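Local coordinates for aldehyde dehydrogenase family protein (Pseudomonas syringae pv. tomato, PDB 6X9L), which is a long-chain aliphatic aldehyde dehydrogenase that binds NAD+ and the aldehyde octanal, at residues P263-P268 and D406-I411; E306-A311 and V377-D382; A221-P226 and A244-P249; A275-V280 and A312-T317. The protein carries 1 engineered substitution. All blocks are in the same frame, centred on the assembly; numbering follows the deposited sequence.

Contact 1. Residues P263-P268 and D406-I411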
loop_
_atom_site.group_PDB
_atom_site.type_symbol
_atom_site.label_atom_id
_atom_site.label_comp_id
_atom_site.label_asym_id
_atom_site.label_seq_id
_atom_site.Cartn_x
_atom_site.Cartn_y
_atom_site.Cartn_z
ATOM N N PRO A 263 -12.946 20.343 -2.354
ATOM C CA PRO A 263 -13.814 21.441 -1.919
ATOM C C PRO A 263 -13.021 22.660 -1.477
ATOM O O PRO A 263 -11.870 22.576 -1.052
ATOM C CB PRO A 263 -14.579 20.833 -0.737
ATOM C CG PRO A 263 -13.628 19.827 -0.160
ATOM C CD PRO A 263 -12.825 19.280 -1.343
ATOM N N ASN A 264 -13.672 23.814 -1.601
ATOM C CA ASN A 264 -13.189 25.084 -1.068
ATOM C C ASN A 264 -14.330 25.654 -0.222
ATOM O O ASN A 264 -15.321 26.161 -0.767
ATOM C CB ASN A 264 -12.774 26.028 -2.193
ATOM C CG ASN A 264 -12.070 27.272 -1.693
ATOM O OD1 ASN A 264 -11.729 27.377 -0.512
ATOM N ND2 ASN A 264 -11.844 28.222 -2.590
ATOM N N ILE A 265 -14.201 25.534 1.102
ATOM C CA ILE A 265 -15.182 26.070 2.043
ATOM C C ILE A 265 -14.773 27.487 2.419
ATOM O O ILE A 265 -13.689 27.702 2.970
ATOM C CB ILE A 265 -15.296 25.209 3.311
ATOM C CG1 ILE A 265 -15.852 23.806 3.033
ATOM C CG2 ILE A 265 -16.176 25.921 4.336
ATOM C CD1 ILE A 265 -15.964 22.954 4.301
ATOM N N LEU A 266 -15.646 28.450 2.139
ATOM C CA LEU A 266 -15.537 29.788 2.696
ATOM C C LEU A 266 -16.402 29.830 3.958
ATOM O O LEU A 266 -17.635 29.757 3.884
ATOM C CB LEU A 266 -15.954 30.845 1.670
ATOM C CG LEU A 266 -14.894 31.101 0.585
ATOM C CD1 LEU A 266 -14.400 29.783 -0.086
ATOM C CD2 LEU A 266 -15.392 32.088 -0.464
ATOM N N LEU A 267 -15.740 29.904 5.111
ATOM C CA LEU A 267 -16.410 30.064 6.387
ATOM C C LEU A 267 -17.022 31.463 6.489
ATOM O O LEU A 267 -16.564 32.401 5.829
ATOM C CB LEU A 267 -15.408 29.834 7.519
ATOM C CG LEU A 267 -14.834 28.413 7.584
ATOM C CD1 LEU A 267 -13.676 28.352 8.523
ATOM C CD2 LEU A 267 -15.896 27.404 8.011
ATOM N N PRO A 268 -18.070 31.624 7.304
ATOM C CA PRO A 268 -18.822 32.894 7.298
ATOM C C PRO A 268 -17.994 34.126 7.636
ATOM O O PRO A 268 -18.361 35.238 7.223
ATOM C CB PRO A 268 -19.909 32.658 8.352
ATOM C CG PRO A 268 -20.048 31.192 8.442
ATOM C CD PRO A 268 -18.710 30.601 8.147
ATOM N N ASP A 406 -21.531 22.932 10.128
ATOM C CA ASP A 406 -21.613 21.474 10.132
ATOM C C ASP A 406 -22.039 20.958 8.761
ATOM O O ASP A 406 -21.515 19.945 8.275
ATOM C CB ASP A 406 -22.589 20.994 11.212
ATOM C CG ASP A 406 -22.008 21.074 12.618
ATOM O OD1 ASP A 406 -20.760 21.063 12.732
ATOM O OD2 ASP A 406 -22.798 21.134 13.603
ATOM N N GLU A 407 -22.988 21.651 8.126
ATOM C CA GLU A 407 -23.476 21.262 6.809
ATOM C C GLU A 407 -22.396 21.418 5.748
ATOM O O GLU A 407 -22.262 20.572 4.850
ATOM C CB GLU A 407 -24.698 22.104 6.462
ATOM C CG GLU A 407 -25.153 21.978 5.042
ATOM C CD GLU A 407 -26.460 22.698 4.824
ATOM O OE1 GLU A 407 -27.140 22.988 5.837
ATOM O OE2 GLU A 407 -26.804 22.972 3.652
ATOM N N ALA A 408 -21.619 22.500 5.837
ATOM C CA ALA A 408 -20.564 22.745 4.864
ATOM C C ALA A 408 -19.543 21.617 4.867
ATOM O O ALA A 408 -19.066 21.194 3.807
ATOM C CB ALA A 408 -19.891 24.086 5.159
ATOM N N VAL A 409 -19.211 21.105 6.053
ATOM C CA VAL A 409 -18.274 19.988 6.152
ATOM C C VAL A 409 -18.871 18.735 5.511
ATOM O O VAL A 409 -18.189 18.003 4.771
ATOM C CB VAL A 409 -17.872 19.760 7.629
ATOM C CG1 VAL A 409 -17.094 18.460 7.797
ATOM C CG2 VAL A 409 -17.048 20.948 8.164
ATOM N N ALA A 410 -20.160 18.477 5.763
ATOM C CA ALA A 410 -20.804 17.299 5.190
ATOM C C ALA A 410 -20.786 17.342 3.662
ATOM O O ALA A 410 -20.545 16.324 3.003
ATOM C CB ALA A 410 -22.234 17.180 5.712
ATOM N N ILE A 411 -21.031 18.517 3.084
ATOM C CA ILE A 411 -20.942 18.679 1.639
ATOM C C ILE A 411 -19.510 18.465 1.167
ATOM O O ILE A 411 -19.267 17.801 0.149
ATOM C CB ILE A 411 -21.464 20.070 1.238
ATOM C CG1 ILE A 411 -22.937 20.207 1.590
ATOM C CG2 ILE A 411 -21.246 20.337 -0.241
ATOM C CD1 ILE A 411 -23.518 21.522 1.176
#
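Ile265 reaches from strand 263-266 to the buried flank of helix 405-413, where it meets Ala408 and Val409. One methyl, Ile265 CD1, does the touching. Ile265 CD1 lies 3.6 Å from Ala408 O and 4.2 Å from Ala408 CB, so it rests on both the backbone and the side chain of that residue. Ile265 CD1 also comes within 4.5 Å of Val409 CG2, at the outer limit of contact.

The torsions of Ile265 explain this reach. Its CG1 branch lies beside the backbone N, with CG2 taking the place anti to that N (chi1 -65°). With the second torsion fully extended (chi2 -180°), CD1 is the atom that reaches the helix. Ala408 meets it with its CB bond directed at the strand. Val409 directs its CB bond away and meets the methyl first with its backbone N (Ile265 CD1 to Val409 N 4.1 Å). No hydrogen bond joins the two segments. All three touching residues are buried, and the contact is apolar apart from backbone atoms of the helix, chiefly the carbonyl oxygen of Ala408.

Ile265 also packs on Ala412, one turn further along the helix, and on Ile438. The strand itself is held by backbone hydrogen bonds to its neighbours, among them Ile298 and Gln424. The neighbouring side chains Asn264 and Leu266 serve the other face of the sheet and touch helix 272-284.

Helix 405-413 joins strand 396-402 to strand 422-424. It passes over the two strands that lie between them, 296-300 and 263-266. This is a beta-alpha-beta crossover in a layered alpha/beta domain, with the central sheet covered by helices on both faces.

Contact 2. Residues E306-A311 and V377-D382; sequences EVEALA and VFSEVD
This is a buried contact of helix on sheet, mixed in character: an apolar pair at one end and a carboxylate with a hydroxyl at the other. Helix 304-316 lies over strand 376-379 near the edge of the seven-stranded sheet. Ala311 sits above Val377, and Glu308 above Ser379, with Glu308 CA and Ser379 CA 7.0 Å apart.

At the apolar end, Ala311 CB meets Val377 CG1 at 4.2 Å. Val377 turns CG1 anti to its backbone N (chi1 176°), which brings that branch to the helix. Val377 and Ser379 direct their CB bonds at the helix. Phe378 between them points to the other face and packs on Ile387 of helix 386-389. The sheet is the core of a layered alpha/beta domain, with helix 304-316 on one face of this strand and helix 386-389 on the other. Strand 376-379 runs antiparallel to 355-358 and parallel to 396-402, and Leu399 of the latter also touches Val307 and Glu308.

At the polar end, the extended chain of Glu308 runs out from the helix to the strand. Ser379 OG is modelled as donating a hydrogen bond to Glu308 OE2, but at an implausibly short distance. The position of OE2 is therefore doubtful, and the bond length carries no weight. The carboxylate of Glu380 also lies near, though the doubtful OE2 gives no firm distance. The other oxygen, Glu308 OE1, forms a salt bridge with Lys355 NZ on strand 355-358.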
loop_
_atom_site.group_PDB
_atom_site.type_symbol
_atom_site.label_atom_id
_atom_site.label_comp_id
_atom_site.label_asym_id
_atom_site.label_seq_id
_atom_site.Cartn_x
_atom_site.Cartn_y
_atom_site.Cartn_z
ATOM N N GLU A 306 -23.477 37.211 -3.775
ATOM C CA GLU A 306 -22.249 37.997 -3.788
ATOM C C GLU A 306 -21.090 37.210 -4.401
ATOM O O GLU A 306 -20.333 37.746 -5.221
ATOM C CB GLU A 306 -21.902 38.456 -2.376
ATOM C CG GLU A 306 -20.788 39.480 -2.349
ATOM C CD GLU A 306 -20.415 39.932 -0.948
ATOM O OE1 GLU A 306 -19.203 40.138 -0.718
ATOM O OE2 GLU A 306 -21.317 40.090 -0.085
ATOM N N VAL A 307 -20.929 35.938 -4.017
ATOM C CA VAL A 307 -19.803 35.164 -4.542
ATOM C C VAL A 307 -20.017 34.852 -6.018
ATOM O O VAL A 307 -19.060 34.842 -6.801
ATOM C CB VAL A 307 -19.546 33.882 -3.713
ATOM C CG1 VAL A 307 -20.253 33.932 -2.357
ATOM C CG2 VAL A 307 -19.917 32.638 -4.482
ATOM N N GLU A 308 -21.267 34.605 -6.427
ATOM C CA GLU A 308 -21.561 34.461 -7.852
ATOM C C GLU A 308 -21.012 35.648 -8.636
ATOM O O GLU A 308 -20.197 35.481 -9.551
ATOM C CB GLU A 308 -23.063 34.315 -8.083
ATOM C CG GLU A 308 -23.617 32.929 -7.834
ATOM C CD GLU A 308 -25.125 32.878 -8.041
ATOM O OE1 GLU A 308 -25.712 33.931 -8.382
ATOM O OE2 GLU A 308 -25.725 31.797 -7.871
ATOM N N ALA A 309 -21.436 36.866 -8.268
ATOM C CA ALA A 309 -20.943 38.067 -8.938
ATOM C C ALA A 309 -19.419 38.133 -8.925
ATOM O O ALA A 309 -18.791 38.473 -9.936
ATOM C CB ALA A 309 -21.531 39.309 -8.275
ATOM N N LEU A 310 -18.809 37.819 -7.781
ATOM C CA LEU A 310 -17.358 37.887 -7.676
ATOM C C LEU A 310 -16.681 36.849 -8.554
ATOM O O LEU A 310 -15.563 37.076 -9.030
ATOM C CB LEU A 310 -16.946 37.700 -6.223
ATOM C CG LEU A 310 -17.270 38.895 -5.340
ATOM C CD1 LEU A 310 -17.539 38.439 -3.902
ATOM C CD2 LEU A 310 -16.102 39.865 -5.407
ATOM N N ALA A 311 -17.335 35.706 -8.775
ATOM C CA ALA A 311 -16.737 34.638 -9.575
ATOM C C ALA A 311 -16.817 34.952 -11.066
ATOM O O ALA A 311 -15.833 34.785 -11.800
ATOM C CB ALA A 311 -17.417 33.301 -9.265
ATOM N N VAL A 377 -18.485 28.783 -14.757
ATOM C CA VAL A 377 -18.936 28.789 -13.371
ATOM C C VAL A 377 -20.424 28.441 -13.333
ATOM O O VAL A 377 -21.245 29.078 -14.009
ATOM C CB VAL A 377 -18.675 30.142 -12.676
ATOM C CG1 VAL A 377 -19.245 30.143 -11.288
ATOM C CG2 VAL A 377 -17.198 30.407 -12.595
ATOM N N PHE A 378 -20.759 27.420 -12.549
ATOM C CA PHE A 378 -22.119 27.039 -12.221
ATOM C C PHE A 378 -22.424 27.404 -10.774
ATOM O O PHE A 378 -21.562 27.301 -9.894
ATOM C CB PHE A 378 -22.335 25.534 -12.418
ATOM C CG PHE A 378 -22.370 25.115 -13.842
ATOM C CD1 PHE A 378 -23.427 25.492 -14.653
ATOM C CD2 PHE A 378 -21.351 24.345 -14.383
ATOM C CE1 PHE A 378 -23.466 25.106 -15.984
ATOM C CE2 PHE A 378 -21.393 23.957 -15.715
ATOM C CZ PHE A 378 -22.448 24.344 -16.516
ATOM N N SER A 379 -23.668 27.797 -10.522
ATOM C CA SER A 379 -24.103 28.093 -9.165
ATOM C C SER A 379 -25.437 27.407 -8.908
ATOM O O SER A 379 -25.996 26.741 -9.784
ATOM C CB SER A 379 -24.211 29.603 -8.927
ATOM O OG SER A 379 -24.448 29.855 -7.562
ATOM N N GLU A 380 -25.908 27.534 -7.668
ATOM C CA GLU A 380 -27.157 26.875 -7.207
ATOM C C GLU A 380 -27.014 25.398 -7.533
ATOM O O GLU A 380 -27.959 24.797 -8.013
ATOM C CB GLU A 380 -28.411 27.493 -7.820
ATOM C CG GLU A 380 -28.867 28.746 -7.112
ATOM C CD GLU A 380 -29.854 29.595 -7.881
ATOM O OE1 GLU A 380 -30.387 29.109 -8.893
ATOM O OE2 GLU A 380 -30.067 30.744 -7.475
ATOM N N VAL A 381 -25.828 24.879 -7.277
ATOM C CA VAL A 381 -25.454 23.484 -7.605
ATOM C C VAL A 381 -25.826 22.555 -6.459
ATOM O O VAL A 381 -25.514 22.831 -5.317
ATOM C CB VAL A 381 -23.957 23.405 -7.943
ATOM C CG1 VAL A 381 -23.410 21.997 -7.833
ATOM C CG2 VAL A 381 -23.682 23.965 -9.313
ATOM N N ASP A 382 -26.489 21.474 -6.813
ATOM C CA ASP A 382 -26.856 20.444 -5.829
ATOM C C ASP A 382 -25.746 19.407 -5.803
ATOM O O ASP A 382 -25.317 18.997 -6.871
ATOM C CB ASP A 382 -28.120 19.732 -6.268
ATOM C CG ASP A 382 -28.728 19.022 -5.095
ATOM O OD1 ASP A 382 -29.325 19.701 -4.275
ATOM O OD2 ASP A 382 -28.538 17.819 -4.988
#

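Contact 3. Residues A221-P226 and A244-P249; sequences AMAAHP and AQAAAP
Ala246 and Ala247 meet Ala223 and Ala224 where two helices, 237-247 and 215-224, come together near their C-terminal ends. At the start of the second segment, Ala244 and Gln245 turn away from this contact. They pack on Ala248 and Pro249 of the second subunit.

Ala246 is the first to touch helix 215-224. Its CB bond is directed at that helix, and the methyl Ala246 CB lies 3.5 Å from Ala223 CB. The backbone takes part as well: Ala246 O lies 4.0 Å from Ala224 CA.

Ala247 comes next and makes the backbone contact. The CA atoms of Ala247 and Ala223 are only 4.9 Å apart. Ala247 CA approaches Ala223 O at 3.3 Å as a CA-H...O contact, bent to 135° at the hydrogen. The methyl Ala247 CB lies 3.6 Å from Ala223 O. Ala247 also packs on Val254 of strand 253-257.

Ala248 points away from helix 215-224. It and Pro249 pack on Ala244 and Gln245 of the second subunit, so this part of the chain has one side within the subunit and another at the dimer interface.

Helix 237-247 connects the adjacent parallel strands 230-234 and 253-257 of the NAD-binding, Rossmann-like part of the enzyme. The side chain of Ala223 is about 6 Å from the bound NAD. Across the contact there is no conventional hydrogen bond. Methyl groups and a weak C-H...O contact carry it, and side chains no larger than alanine allow the two backbones to approach this closely.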
loop_
_atom_site.group_PDB
_atom_site.type_symbol
_atom_site.label_atom_id
_atom_site.label_comp_id
_atom_site.label_asym_id
_atom_site.label_seq_id
_atom_site.Cartn_x
_atom_site.Cartn_y
_atom_site.Cartn_z
ATOM N N ALA A 221 1.823 -4.082 -19.768
ATOM C CA ALA A 221 3.011 -4.914 -19.654
ATOM C C ALA A 221 3.740 -4.653 -18.345
ATOM O O ALA A 221 4.188 -5.596 -17.684
ATOM C CB ALA A 221 3.937 -4.678 -20.843
ATOM N N MET A 222 3.879 -3.383 -17.958
ATOM C CA MET A 222 4.581 -3.059 -16.719
ATOM C C MET A 222 3.827 -3.597 -15.507
ATOM O O MET A 222 4.413 -4.253 -14.633
ATOM C CB MET A 222 4.777 -1.542 -16.599
ATOM C CG MET A 222 5.916 -0.979 -17.445
ATOM S SD MET A 222 5.609 0.727 -17.959
ATOM C CE MET A 222 6.481 1.720 -16.765
ATOM N N ALA A 223 2.510 -3.346 -15.454
ATOM C CA ALA A 223 1.717 -3.759 -14.299
ATOM C C ALA A 223 1.801 -5.261 -14.074
ATOM O O ALA A 223 1.741 -5.724 -12.925
ATOM C CB ALA A 223 0.260 -3.321 -14.473
ATOM N N ALA A 224 1.967 -6.030 -15.149
ATOM C CA ALA A 224 1.980 -7.481 -15.080
ATOM C C ALA A 224 3.373 -8.091 -15.075
ATOM O O ALA A 224 3.493 -9.317 -15.009
ATOM C CB ALA A 224 1.191 -8.073 -16.250
ATOM N N HIS A 225 4.422 -7.296 -15.138
ATOM C CA HIS A 225 5.732 -7.880 -15.370
ATOM C C HIS A 225 6.204 -8.643 -14.136
ATOM O O HIS A 225 6.141 -8.119 -13.018
ATOM C CB HIS A 225 6.742 -6.813 -15.758
ATOM C CG HIS A 225 7.963 -7.369 -16.420
ATOM N ND1 HIS A 225 8.894 -8.121 -15.740
ATOM C CD2 HIS A 225 8.404 -7.287 -17.700
ATOM C CE1 HIS A 225 9.855 -8.488 -16.572
ATOM N NE2 HIS A 225 9.585 -7.992 -17.767
ATOM N N PRO A 226 6.695 -9.871 -14.298
ATOM C CA PRO A 226 7.142 -10.658 -13.136
ATOM C C PRO A 226 8.405 -10.133 -12.468
ATOM O O PRO A 226 8.764 -10.619 -11.387
ATOM C CB PRO A 226 7.392 -12.053 -13.731
ATOM C CG PRO A 226 7.169 -11.932 -15.217
ATOM C CD PRO A 226 7.021 -10.514 -15.580
ATOM N N ALA A 244 -3.901 -1.770 -10.733
ATOM C CA ALA A 244 -3.985 -2.537 -9.491
ATOM C C ALA A 244 -4.358 -3.988 -9.769
ATOM O O ALA A 244 -3.719 -4.919 -9.261
ATOM C CB ALA A 244 -4.995 -1.906 -8.540
ATOM N N GLN A 245 -5.399 -4.193 -10.583
ATOM C CA GLN A 245 -5.835 -5.542 -10.928
ATOM C C GLN A 245 -4.759 -6.303 -11.685
ATOM O O GLN A 245 -4.547 -7.492 -11.432
ATOM C CB GLN A 245 -7.115 -5.488 -11.760
ATOM C CG GLN A 245 -8.367 -5.387 -10.928
ATOM C CD GLN A 245 -9.509 -4.734 -11.675
ATOM O OE1 GLN A 245 -9.382 -4.407 -12.859
ATOM N NE2 GLN A 245 -10.633 -4.532 -10.984
ATOM N N ALA A 246 -4.077 -5.638 -12.623
ATOM C CA ALA A 246 -3.036 -6.322 -13.385
ATOM C C ALA A 246 -1.868 -6.716 -12.499
ATOM O O ALA A 246 -1.229 -7.748 -12.748
ATOM C CB ALA A 246 -2.547 -5.446 -14.548
ATOM N N ALA A 247 -1.597 -5.926 -11.448
ATOM C CA ALA A 247 -0.463 -6.124 -10.549
ATOM C C ALA A 247 -0.717 -7.125 -9.429
ATOM O O ALA A 247 0.239 -7.611 -8.827
ATOM C CB ALA A 247 -0.065 -4.791 -9.920
ATOM N N ALA A 248 -1.973 -7.441 -9.130
ATOM C CA ALA A 248 -2.266 -8.271 -7.962
ATOM C C ALA A 248 -1.532 -9.605 -7.971
ATOM O O ALA A 248 -0.917 -9.954 -6.950
ATOM C CB ALA A 248 -3.786 -8.473 -7.841
ATOM N N PRO A 249 -1.540 -10.395 -9.049
ATOM C CA PRO A 249 -0.941 -11.744 -8.951
ATOM C C PRO A 249 0.560 -11.744 -8.673
ATOM O O PRO A 249 1.052 -12.705 -8.073
ATOM C CB PRO A 249 -1.295 -12.396 -10.295
ATOM C CG PRO A 249 -1.739 -11.288 -11.173
ATOM C CD PRO A 249 -2.201 -10.149 -10.346
#

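Contact 4. Residues A275-V280 and A312-T317; sequences AVPPGV and AQTAGT
Thr314 is the main side chain on helix 304-316, and it meets Pro277 and Val280 of helix 272-284. The apolar part of the contact is methyl on ring. Thr314 CG2 lies 3.3 Å from Pro277 CB and 3.5 Å from Pro277 CG. The threonine side chain crosses the proline at about a right angle, and the methyl lies against the CB-CG side of the ring.

The second kind of contact sets a hydroxyl against an aliphatic group. Thr314 OG1 lies 3.5 Å from both Val280 CB and Val280 CG1. Val280 has CG1 anti to its backbone N (chi1 175°), and that branch also reaches the backbone of Ala315, with Val280 CG1 4.4 Å from Ala315 N.

The two helices follow one another in the chain and lie on the same face of the seven-stranded sheet. Helix 272-284 links the adjacent parallel strands 263-266 and 296-300, a beta-alpha-beta unit, and helix 304-316 leaves the second of these strands. Their local axes approach to 9.1 Å and cross at -46°. Helix 272-284 is kinked at Pro277 and Pro278, whose nitrogens have no hydrogen to give to the preceding turn.

No hydrogen bond crosses between the segments. Thr314 OG1 sits between its backbone N and carbonyl carbon (chi1 59°), and bonds back to Leu310 O and weakly to Ala311 O. Its polar need is therefore met inside its own helix, although it faces Val280.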
loop_
_atom_site.group_PDB
_atom_site.type_symbol
_atom_site.label_atom_id
_atom_site.label_comp_id
_atom_site.label_asym_id
_atom_site.label_seq_id
_atom_site.Cartn_x
_atom_site.Cartn_y
_atom_site.Cartn_z
ATOM N N ALA A 275 -11.527 36.657 -0.948
ATOM C CA ALA A 275 -11.290 35.198 -0.969
ATOM C C ALA A 275 -11.919 34.513 -2.180
ATOM O O ALA A 275 -11.437 33.479 -2.547
ATOM C CB ALA A 275 -11.734 34.569 0.322
ATOM N N VAL A 276 -12.982 35.058 -2.750
ATOM C CA VAL A 276 -13.610 34.376 -3.912
ATOM C C VAL A 276 -12.691 34.397 -5.134
ATOM O O VAL A 276 -12.587 33.394 -5.793
ATOM C CB VAL A 276 -14.999 34.937 -4.228
ATOM C CG1 VAL A 276 -15.519 34.379 -5.526
ATOM C CG2 VAL A 276 -15.972 34.647 -3.116
ATOM N N PRO A 277 -12.014 35.504 -5.464
ATOM C CA PRO A 277 -11.163 35.534 -6.628
ATOM C C PRO A 277 -10.008 34.533 -6.568
ATOM O O PRO A 277 -9.795 33.884 -7.517
ATOM C CB PRO A 277 -10.624 36.964 -6.616
ATOM C CG PRO A 277 -11.696 37.716 -5.937
ATOM C CD PRO A 277 -12.150 36.790 -4.839
ATOM N N PRO A 278 -9.269 34.391 -5.464
ATOM C CA PRO A 278 -8.187 33.431 -5.392
ATOM C C PRO A 278 -8.714 32.005 -5.546
ATOM O O PRO A 278 -8.041 31.239 -6.102
ATOM C CB PRO A 278 -7.565 33.699 -4.021
ATOM C CG PRO A 278 -7.928 35.114 -3.772
ATOM C CD PRO A 278 -9.343 35.197 -4.285
ATOM N N GLY A 279 -9.870 31.706 -4.972
ATOM C CA GLY A 279 -10.449 30.386 -5.167
ATOM C C GLY A 279 -10.745 30.084 -6.625
ATOM O O GLY A 279 -10.450 28.987 -7.112
ATOM N N VAL A 280 -11.338 31.053 -7.340
ATOM C CA VAL A 280 -11.603 30.899 -8.770
ATOM C C VAL A 280 -10.301 30.695 -9.528
ATOM O O VAL A 280 -10.174 29.782 -10.357
ATOM C CB VAL A 280 -12.366 32.122 -9.310
ATOM C CG1 VAL A 280 -12.523 32.021 -10.809
ATOM C CG2 VAL A 280 -13.728 32.273 -8.621
ATOM N N ALA A 312 -17.986 35.403 -11.531
ATOM C CA ALA A 312 -18.104 35.889 -12.897
ATOM C C ALA A 312 -17.092 36.989 -13.161
ATOM O O ALA A 312 -16.440 37.016 -14.213
ATOM C CB ALA A 312 -19.517 36.407 -13.140
ATOM N N GLN A 313 -16.933 37.888 -12.191
ATOM C CA GLN A 313 -16.022 39.015 -12.326
ATOM C C GLN A 313 -14.584 38.552 -12.544
ATOM O O GLN A 313 -13.905 39.006 -13.474
ATOM C CB GLN A 313 -16.129 39.875 -11.078
ATOM C CG GLN A 313 -15.897 41.317 -11.286
ATOM C CD GLN A 313 -16.028 42.070 -9.995
ATOM O OE1 GLN A 313 -16.939 41.817 -9.202
ATOM N NE2 GLN A 313 -15.106 42.992 -9.759
ATOM N N THR A 314 -14.090 37.656 -11.689
ATOM C CA THR A 314 -12.702 37.234 -11.839
ATOM C C THR A 314 -12.526 36.287 -13.017
ATOM O O THR A 314 -11.490 36.331 -13.695
ATOM C CB THR A 314 -12.196 36.599 -10.549
ATOM O OG1 THR A 314 -13.018 35.484 -10.223
ATOM C CG2 THR A 314 -12.272 37.610 -9.407
ATOM N N ALA A 315 -13.531 35.455 -13.300
ATOM C CA ALA A 315 -13.474 34.619 -14.495
ATOM C C ALA A 315 -13.336 35.473 -15.751
ATOM O O ALA A 315 -12.453 35.230 -16.581
ATOM C CB ALA A 315 -14.711 33.727 -14.580
ATOM N N GLY A 316 -14.188 36.492 -15.895
ATOM C CA GLY A 316 -14.213 37.325 -17.091
ATOM C C GLY A 316 -12.920 38.060 -17.385
ATOM O O GLY A 316 -12.745 38.558 -18.504
ATOM N N THR A 317 -12.013 38.143 -16.421
ATOM C CA THR A 317 -10.759 38.841 -16.618
ATOM C C THR A 317 -9.598 37.889 -16.853
ATOM O O THR A 317 -8.447 38.328 -16.881
ATOM C CB THR A 317 -10.478 39.730 -15.415
ATOM O OG1 THR A 317 -9.908 38.937 -14.375
ATOM C CG2 THR A 317 -11.771 40.319 -14.912
#

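In the fold
Contacts 1, 2 and 4 belong to one layered region around the seven-stranded sheet. Contact 3 lies some 40 Å or more away, between centres, in the NAD-binding part. Contacts 1 and 2 are buried helix-on-sheet contacts, but contact 1 is nearly all apolar and contact 2 includes a carboxylate. Contact 4 is helix on helix and partly buried, as is contact 3. It shares helix 304-316 with contact 2, and Ala311 packs on Val280 between them. Contacts 1 and 4 touch where Leu266, on the face of the strand turned from helix 405-413, packs on Val276. Contact 3 uses alanines alone, and its second segment continues into the dimer interface.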